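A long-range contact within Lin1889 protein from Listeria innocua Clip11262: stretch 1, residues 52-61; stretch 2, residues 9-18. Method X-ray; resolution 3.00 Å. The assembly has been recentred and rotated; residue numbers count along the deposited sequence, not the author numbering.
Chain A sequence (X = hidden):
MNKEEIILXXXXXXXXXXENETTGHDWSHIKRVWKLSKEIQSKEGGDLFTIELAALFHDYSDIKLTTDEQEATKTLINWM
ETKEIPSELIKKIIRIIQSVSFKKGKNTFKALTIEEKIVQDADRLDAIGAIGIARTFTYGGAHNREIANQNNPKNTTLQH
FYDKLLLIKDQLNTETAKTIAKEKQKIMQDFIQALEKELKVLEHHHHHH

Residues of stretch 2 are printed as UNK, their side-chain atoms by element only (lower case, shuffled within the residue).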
ATOM      1  N   GLU A  52     -16.812 -21.064  11.942  1.00 33.62           N
ATOM      2  CA  GLU A  52     -17.051 -20.753  10.541  1.00 33.17           C
ATOM      3  C   GLU A  52     -18.111 -19.659  10.314  1.00 33.40           C
ATOM      4  O   GLU A  52     -17.954 -18.827   9.422  1.00 33.96           O
ATOM      5  CB  GLU A  52     -17.447 -22.036   9.815  1.00 30.83           C
ATOM      6  CG  GLU A  52     -16.846 -22.178   8.447  1.00 32.01           C
ATOM      7  CD  GLU A  52     -16.522 -23.620   8.131  1.00 34.29           C
ATOM      8  OE1 GLU A  52     -15.927 -24.272   9.024  1.00 34.30           O
ATOM      9  OE2 GLU A  52     -16.839 -24.097   7.006  1.00 31.88           O
ATOM     10  N   LEU A  53     -19.177 -19.651  11.117  1.00 32.62           N
ATOM     11  CA  LEU A  53     -20.216 -18.642  10.950  1.00 32.98           C
ATOM     12  C   LEU A  53     -19.833 -17.350  11.626  1.00 34.22           C
ATOM     13  O   LEU A  53     -20.037 -16.273  11.069  1.00 36.91           O
ATOM     14  CB  LEU A  53     -21.557 -19.103  11.518  1.00 33.11           C
ATOM     15  CG  LEU A  53     -22.322 -20.190  10.771  1.00 32.42           C
ATOM     16  CD1 LEU A  53     -23.525 -20.615  11.591  1.00 31.91           C
ATOM     17  CD2 LEU A  53     -22.734 -19.678   9.415  1.00 30.97           C
ATOM     18  N   ALA A  54     -19.288 -17.426  12.829  1.00 33.16           N
ATOM     19  CA  ALA A  54     -18.914 -16.186  13.476  1.00 33.45           C
ATOM     20  C   ALA A  54     -17.938 -15.480  12.543  1.00 35.26           C
ATOM     21  O   ALA A  54     -18.006 -14.268  12.380  1.00 37.85           O
ATOM     22  CB  ALA A  54     -18.277 -16.453  14.823  1.00 32.81           C
ATOM     23  N   ALA A  55     -17.048 -16.241  11.907  1.00 36.14           N
ATOM     24  CA  ALA A  55     -16.070 -15.657  10.989  1.00 36.81           C
ATOM     25  C   ALA A  55     -16.736 -14.982   9.798  1.00 37.82           C
ATOM     26  O   ALA A  55     -16.334 -13.897   9.390  1.00 39.00           O
ATOM     27  CB  ALA A  55     -15.115 -16.719  10.490  1.00 36.43           C
ATOM     28  N   LEU A  56     -17.740 -15.639   9.232  1.00 38.29           N
ATOM     29  CA  LEU A  56     -18.441 -15.085   8.092  1.00 38.79           C
ATOM     30  C   LEU A  56     -19.334 -13.894   8.436  1.00 41.41           C
ATOM     31  O   LEU A  56     -19.585 -13.057   7.571  1.00 42.85           O
ATOM     32  CB  LEU A  56     -19.265 -16.166   7.405  1.00 35.29           C
ATOM     33  CG  LEU A  56     -18.457 -17.200   6.634  1.00 34.42           C
ATOM     34  CD1 LEU A  56     -19.418 -18.094   5.875  1.00 34.97           C
ATOM     35  CD2 LEU A  56     -17.515 -16.520   5.651  1.00 34.36           C
ATOM     36  N   PHE A  57     -19.810 -13.809   9.681  1.00 42.73           N
ATOM     37  CA  PHE A  57     -20.670 -12.694  10.088  1.00 45.31           C
ATOM     38  C   PHE A  57     -19.940 -11.663  10.943  1.00 48.60           C
ATOM     39  O   PHE A  57     -20.534 -10.662  11.332  1.00 50.12           O
ATOM     40  CB  PHE A  57     -21.894 -13.177  10.894  1.00 43.02           C
ATOM     41  CG  PHE A  57     -22.797 -14.126  10.152  1.00 40.85           C
ATOM     42  CD1 PHE A  57     -22.924 -14.062   8.776  1.00 38.84           C
ATOM     43  CD2 PHE A  57     -23.531 -15.089  10.846  1.00 40.82           C
ATOM     44  CE1 PHE A  57     -23.770 -14.948   8.097  1.00 39.82           C
ATOM     45  CE2 PHE A  57     -24.380 -15.980  10.173  1.00 40.19           C
ATOM     46  CZ  PHE A  57     -24.497 -15.910   8.799  1.00 39.50           C
ATOM     47  N   HIS A  58     -18.663 -11.893  11.236  1.00 51.75           N
ATOM     48  CA  HIS A  58     -17.913 -10.971  12.089  1.00 54.67           C
ATOM     49  C   HIS A  58     -17.922  -9.542  11.585  1.00 56.91           C
ATOM     50  O   HIS A  58     -17.673  -8.607  12.343  1.00 56.53           O
ATOM     51  CB  HIS A  58     -16.460 -11.443  12.250  1.00 56.30           C
ATOM     52  CG  HIS A  58     -15.541 -11.030  11.136  1.00 57.70           C
ATOM     53  ND1 HIS A  58     -15.676 -11.486   9.841  1.00 58.10           N
ATOM     54  CD2 HIS A  58     -14.447 -10.230  11.138  1.00 57.52           C
ATOM     55  CE1 HIS A  58     -14.705 -10.988   9.095  1.00 57.93           C
ATOM     56  NE2 HIS A  58     -13.946 -10.222   9.858  1.00 58.43           N
ATOM     57  N   ASP A  59     -18.231  -9.382  10.306  1.00 60.37           N
ATOM     58  CA  ASP A  59     -18.228  -8.068   9.689  1.00 64.22           C
ATOM     59  C   ASP A  59     -19.563  -7.724   9.056  1.00 65.34           C
ATOM     60  O   ASP A  59     -19.639  -7.458   7.859  1.00 65.77           O
ATOM     61  CB  ASP A  59     -17.140  -8.020   8.620  1.00 67.02           C
ATOM     62  CG  ASP A  59     -16.276  -6.794   8.732  1.00 69.38           C
ATOM     63  OD1 ASP A  59     -16.848  -5.680   8.831  1.00 70.77           O
ATOM     64  OD2 ASP A  59     -15.031  -6.952   8.712  1.00 69.97           O
ATOM     65  N   TYR A  60     -20.613  -7.721   9.860  1.00 66.92           N
ATOM     66  CA  TYR A  60     -21.937  -7.416   9.350  1.00 68.21           C
ATOM     67  C   TYR A  60     -22.569  -6.385  10.261  1.00 70.51           C
ATOM     68  O   TYR A  60     -23.470  -5.639   9.870  1.00 69.98           O
ATOM     69  CB  TYR A  60     -22.779  -8.685   9.335  1.00 66.59           C
ATOM     70  CG  TYR A  60     -24.165  -8.486   8.791  1.00 64.58           C
ATOM     71  CD1 TYR A  60     -24.410  -8.514   7.419  1.00 62.63           C
ATOM     72  CD2 TYR A  60     -25.233  -8.233   9.651  1.00 63.83           C
ATOM     73  CE1 TYR A  60     -25.688  -8.292   6.920  1.00 62.51           C
ATOM     74  CE2 TYR A  60     -26.510  -8.009   9.167  1.00 62.78           C
ATOM     75  CZ  TYR A  60     -26.732  -8.037   7.804  1.00 62.76           C
ATOM     76  OH  TYR A  60     -28.000  -7.804   7.338  1.00 62.42           O
ATOM     77  N   SER A  61     -22.071  -6.354  11.491  1.00 73.91           N
ATOM     78  CA  SER A  61     -22.558  -5.433  12.502  1.00 76.32           C
ATOM     79  C   SER A  61     -22.025  -4.010  12.289  1.00 77.82           C
ATOM     80  O   SER A  61     -21.273  -3.484  13.114  1.00 78.60           O
ATOM     81  CB  SER A  61     -22.170  -5.967  13.886  1.00 75.60           C
ATOM     82  OG  SER A  61     -22.564  -7.329  14.010  1.00 73.64           O
ATOM     83  N   UNK A   9     -25.086 -21.412   2.772  1.00 47.01           N
ATOM     84  CA  UNK A   9     -26.083 -20.356   2.690  1.00 46.94           C
ATOM     85  C   UNK A   9     -25.514 -19.039   3.221  1.00 46.36           C
ATOM     86  O   UNK A   9     -25.599 -17.998   2.569  1.00 44.16           O
ATOM     87  o   UNK A   9     -28.278 -19.730   3.562  1.00 51.78           O
ATOM     88  c   UNK A   9     -27.316 -20.773   3.494  1.00 47.95           C
ATOM     89  N   UNK A  10     -24.934 -19.100   4.416  1.00 47.40           N
ATOM     90  CA  UNK A  10     -24.335 -17.931   5.043  1.00 47.57           C
ATOM     91  C   UNK A  10     -23.281 -17.368   4.102  1.00 47.32           C
ATOM     92  O   UNK A  10     -23.187 -16.160   3.896  1.00 46.63           O
ATOM     93  c   UNK A  10     -23.699 -18.321   6.370  1.00 45.18           C
ATOM     94  N   UNK A  11     -22.491 -18.262   3.527  1.00 47.91           N
ATOM     95  CA  UNK A  11     -21.441 -17.867   2.607  1.00 48.91           C
ATOM     96  C   UNK A  11     -22.028 -17.090   1.431  1.00 49.04           C
ATOM     97  O   UNK A  11     -21.593 -15.978   1.146  1.00 48.74           O
ATOM     98  c   UNK A  11     -18.580 -20.256   1.625  1.00 50.53           C
ATOM     99  c   UNK A  11     -20.704 -19.116   2.124  1.00 48.80           C
ATOM    100  c   UNK A  11     -19.288 -18.909   1.637  1.00 49.38           C
ATOM    101  c   UNK A  11     -17.758 -20.477   0.366  1.00 51.68           C
ATOM    102  n   UNK A  11     -17.574 -21.945   0.127  1.00 51.27           N
ATOM    103  N   UNK A  12     -23.025 -17.661   0.763  1.00 50.45           N
ATOM    104  CA  UNK A  12     -23.646 -16.997  -0.386  1.00 52.09           C
ATOM    105  C   UNK A  12     -24.380 -15.708  -0.033  1.00 52.79           C
ATOM    106  O   UNK A  12     -24.493 -14.808  -0.865  1.00 52.91           O
ATOM    107  c   UNK A  12     -23.849 -18.930  -2.014  1.00 53.96           C
ATOM    108  c   UNK A  12     -24.593 -17.963  -1.105  1.00 52.44           C
ATOM    109  o   UNK A  12     -23.386 -18.560  -3.096  1.00 54.70           O
ATOM    110  n   UNK A  12     -23.713 -20.172  -1.567  1.00 55.94           N
ATOM    111  N   UNK A  13     -24.869 -15.623   1.199  1.00 54.19           N
ATOM    112  CA  UNK A  13     -25.577 -14.440   1.666  1.00 54.61           C
ATOM    113  C   UNK A  13     -24.592 -13.283   1.876  1.00 56.06           C
ATOM    114  O   UNK A  13     -24.826 -12.181   1.390  1.00 56.28           O
ATOM    115  c   UNK A  13     -28.560 -11.695   6.277  1.00 51.81           C
ATOM    116  c   UNK A  13     -27.091 -13.619   3.563  1.00 52.17           C
ATOM    117  c   UNK A  13     -28.115 -12.210   5.053  1.00 51.75           C
ATOM    118  c   UNK A  13     -27.658 -12.582   2.899  1.00 52.39           C
ATOM    119  c   UNK A  13     -27.373 -13.406   4.956  1.00 51.79           C
ATOM    120  c   UNK A  13     -27.072 -14.110   6.129  1.00 51.68           C
ATOM    121  n   UNK A  13     -28.275 -11.728   3.784  1.00 51.71           N
ATOM    122  c   UNK A  13     -27.516 -13.599   7.349  1.00 51.57           C
ATOM    123  c   UNK A  13     -26.340 -14.770   2.958  1.00 53.76           C
ATOM    124  c   UNK A  13     -28.252 -12.402   7.410  1.00 51.96           C
ATOM    125  N   UNK A  14     -23.493 -13.525   2.583  1.00 58.09           N
ATOM    126  CA  UNK A  14     -22.510 -12.464   2.802  1.00 60.74           C
ATOM    127  C   UNK A  14     -21.891 -12.012   1.485  1.00 61.75           C
ATOM    128  O   UNK A  14     -21.605 -10.830   1.297  1.00 61.87           O
ATOM    129  c   UNK A  14     -21.813 -13.229   5.141  1.00 64.26           C
ATOM    130  c   UNK A  14     -21.386 -12.928   3.729  1.00 62.04           C
ATOM    131  c   UNK A  14     -21.292 -10.740   6.650  1.00 67.23           C
ATOM    132 se   UNK A  14     -22.775 -11.772   5.950  1.00 68.23          SE
ATOM    133  N   UNK A  15     -21.676 -12.960   0.578  1.00 62.83           N
ATOM    134  CA  UNK A  15     -21.080 -12.652  -0.715  1.00 64.08           C
ATOM    135  C   UNK A  15     -21.894 -11.605  -1.449  1.00 64.26           C
ATOM    136  O   UNK A  15     -21.351 -10.624  -1.951  1.00 64.25           O
ATOM    137  n   UNK A  15     -20.218 -14.702  -3.842  1.00 70.30           N
ATOM    138  n   UNK A  15     -19.359 -12.947  -4.722  1.00 70.56           N
ATOM    139  c   UNK A  15     -19.812 -12.586  -3.474  1.00 68.91           C
ATOM    140  c   UNK A  15     -19.616 -14.227  -4.919  1.00 70.18           C
ATOM    141  c   UNK A  15     -20.993 -13.912  -1.573  1.00 65.62           C
ATOM    142  c   UNK A  15     -20.356 -13.694  -2.913  1.00 68.26           C
ATOM    143  N   UNK A  16     -23.201 -11.819  -1.510  1.00 64.96           N
ATOM    144  CA  UNK A  16     -24.082 -10.893  -2.197  1.00 66.50           C
ATOM    145  C   UNK A  16     -24.452  -9.741  -1.286  1.00 66.80           C
ATOM    146  O   UNK A  16     -25.584  -9.266  -1.288  1.00 67.71           O
ATOM    147  o   UNK A  16     -25.980 -12.269  -1.587  1.00 69.21           O
ATOM    148  c   UNK A  16     -25.342 -11.617  -2.670  1.00 67.54           C
ATOM    149  N   UNK A  17     -23.484  -9.286  -0.509  1.00 66.86           N
ATOM    150  CA  UNK A  17     -23.729  -8.190   0.405  1.00 67.54           C
ATOM    151  C   UNK A  17     -22.457  -7.352   0.558  1.00 68.53           C
ATOM    152  O   UNK A  17     -22.413  -6.399   1.341  1.00 69.47           O
ATOM    153  n   UNK A  17     -24.935  -6.210   4.281  1.00 68.14           N
ATOM    154  c   UNK A  17     -26.026  -6.207   3.536  1.00 68.12           C
ATOM    155  n   UNK A  17     -25.879  -7.107   2.579  1.00 68.06           N
ATOM    156  c   UNK A  17     -24.649  -7.712   2.708  1.00 67.52           C
ATOM    157  c   UNK A  17     -24.161  -8.752   1.756  1.00 66.82           C
ATOM    158  c   UNK A  17     -24.057  -7.143   3.786  1.00 67.20           C
ATOM    159  N   UNK A  18     -21.429  -7.715  -0.207  1.00 68.77           N
ATOM    160  CA  UNK A  18     -20.137  -7.033  -0.173  1.00 67.58           C
ATOM    161  C   UNK A  18     -19.486  -6.945  -1.556  1.00 67.10           C
ATOM    162  O   UNK A  18     -19.944  -7.570  -2.518  1.00 66.95           O
ATOM    163  c   UNK A  18     -19.204  -7.763   0.798  1.00 67.28           C
ATOM    164  c   UNK A  18     -20.723  -8.523   4.203  1.00 67.97           C
ATOM    165  c   UNK A  18     -19.689  -6.363   4.307  1.00 68.00           C
ATOM    166  c   UNK A  18     -19.296  -6.497   2.970  1.00 67.86           C
ATOM    167  c   UNK A  18     -20.327  -8.648   2.868  1.00 67.82           C
ATOM    168  c   UNK A  18     -19.613  -7.636   2.240  1.00 67.27           C
ATOM    169  c   UNK A  18     -20.400  -7.378   4.921  1.00 67.70           C
TER

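Position 9 carries one carbon and then one oxygen, a short hydroxyl side chain. It is out of reach of stretch 1. This is Ser9.

Position 10 has a single side-chain carbon, CB, pointing toward stretch 1. That CB lies 3.5 Å from Leu53 CD2 and 3.5 Å from Phe57 CZ. One carbon alone means Ala10. The small side chain lets two larger apolar ones close in on it.

Position 11 has four carbons in a row ending in nitrogen. Its CA-to-CB bond points away overall, yet CB still lies 4.1 Å from Leu56 CD1, and CA lies 3.9 Å from Leu56 CD1. An unbranched chain tipped with an amine is Lys11. Its backbone end packs here while the amine stays clear of stretch 1.

Position 12 has two carbons, the second bearing one oxygen and one nitrogen. It does not touch stretch 1. The carboxamide fits Asn12, which contacts a crystal neighbour.

Position 13 has one carbon and then fused five- and six-membered rings, with eight carbons and one nitrogen. Its CA-to-CB bond points toward stretch 1, and its rings meet Phe57 and Tyr60. An indole means Trp13. Its CE3 is 3.9 Å from Phe57 CE1, and its CZ2 is 4.1 Å from Tyr60 OH. Both ring pairs are oblique.

Position 14 has two carbons, a selenium and a last carbon, unbranched. The selenium is 3.6 Å from Phe57 CD1, at the edge of that ring. The residue is Met14, present as selenomethionine. Its terminal CE lies 3.0 Å from Leu56 O and 3.7 Å from Tyr60 CB.

Position 15 has one carbon and a five-membered ring of three carbons and two nitrogens. The imidazole identifies His15. It is exposed and makes no contact with stretch 1.

Position 16 again has one carbon and one oxygen. It does not reach stretch 1. This is Ser16, the first residue to leave helical geometry.

Position 17 has another ring of three carbons and two nitrogens on one carbon. Tyr60 lies over one face of it. This is His17, with NE2 3.4 Å from Tyr60 CE1.

Position 18 has one carbon and a six-carbon ring, with no further atom. One ring carbon approaches the backbone of Asp59. This is Phe18, whose CZ is 3.0 Å from Asp59 O.

The two helices run nearly parallel, at 6°, with axes 10.0 Å apart. No hydrogen bond crosses between the stretches. The contact rests on packing, with Ala10 packed against Leu53 and Phe57 and Met14 reaching Leu56, Phe57 and Tyr60. Beyond the helices, Tyr60 also meets His17. Together the two sides bury 523 Å².

Stretch 2, residues 9-18: SAKNWMHSHF
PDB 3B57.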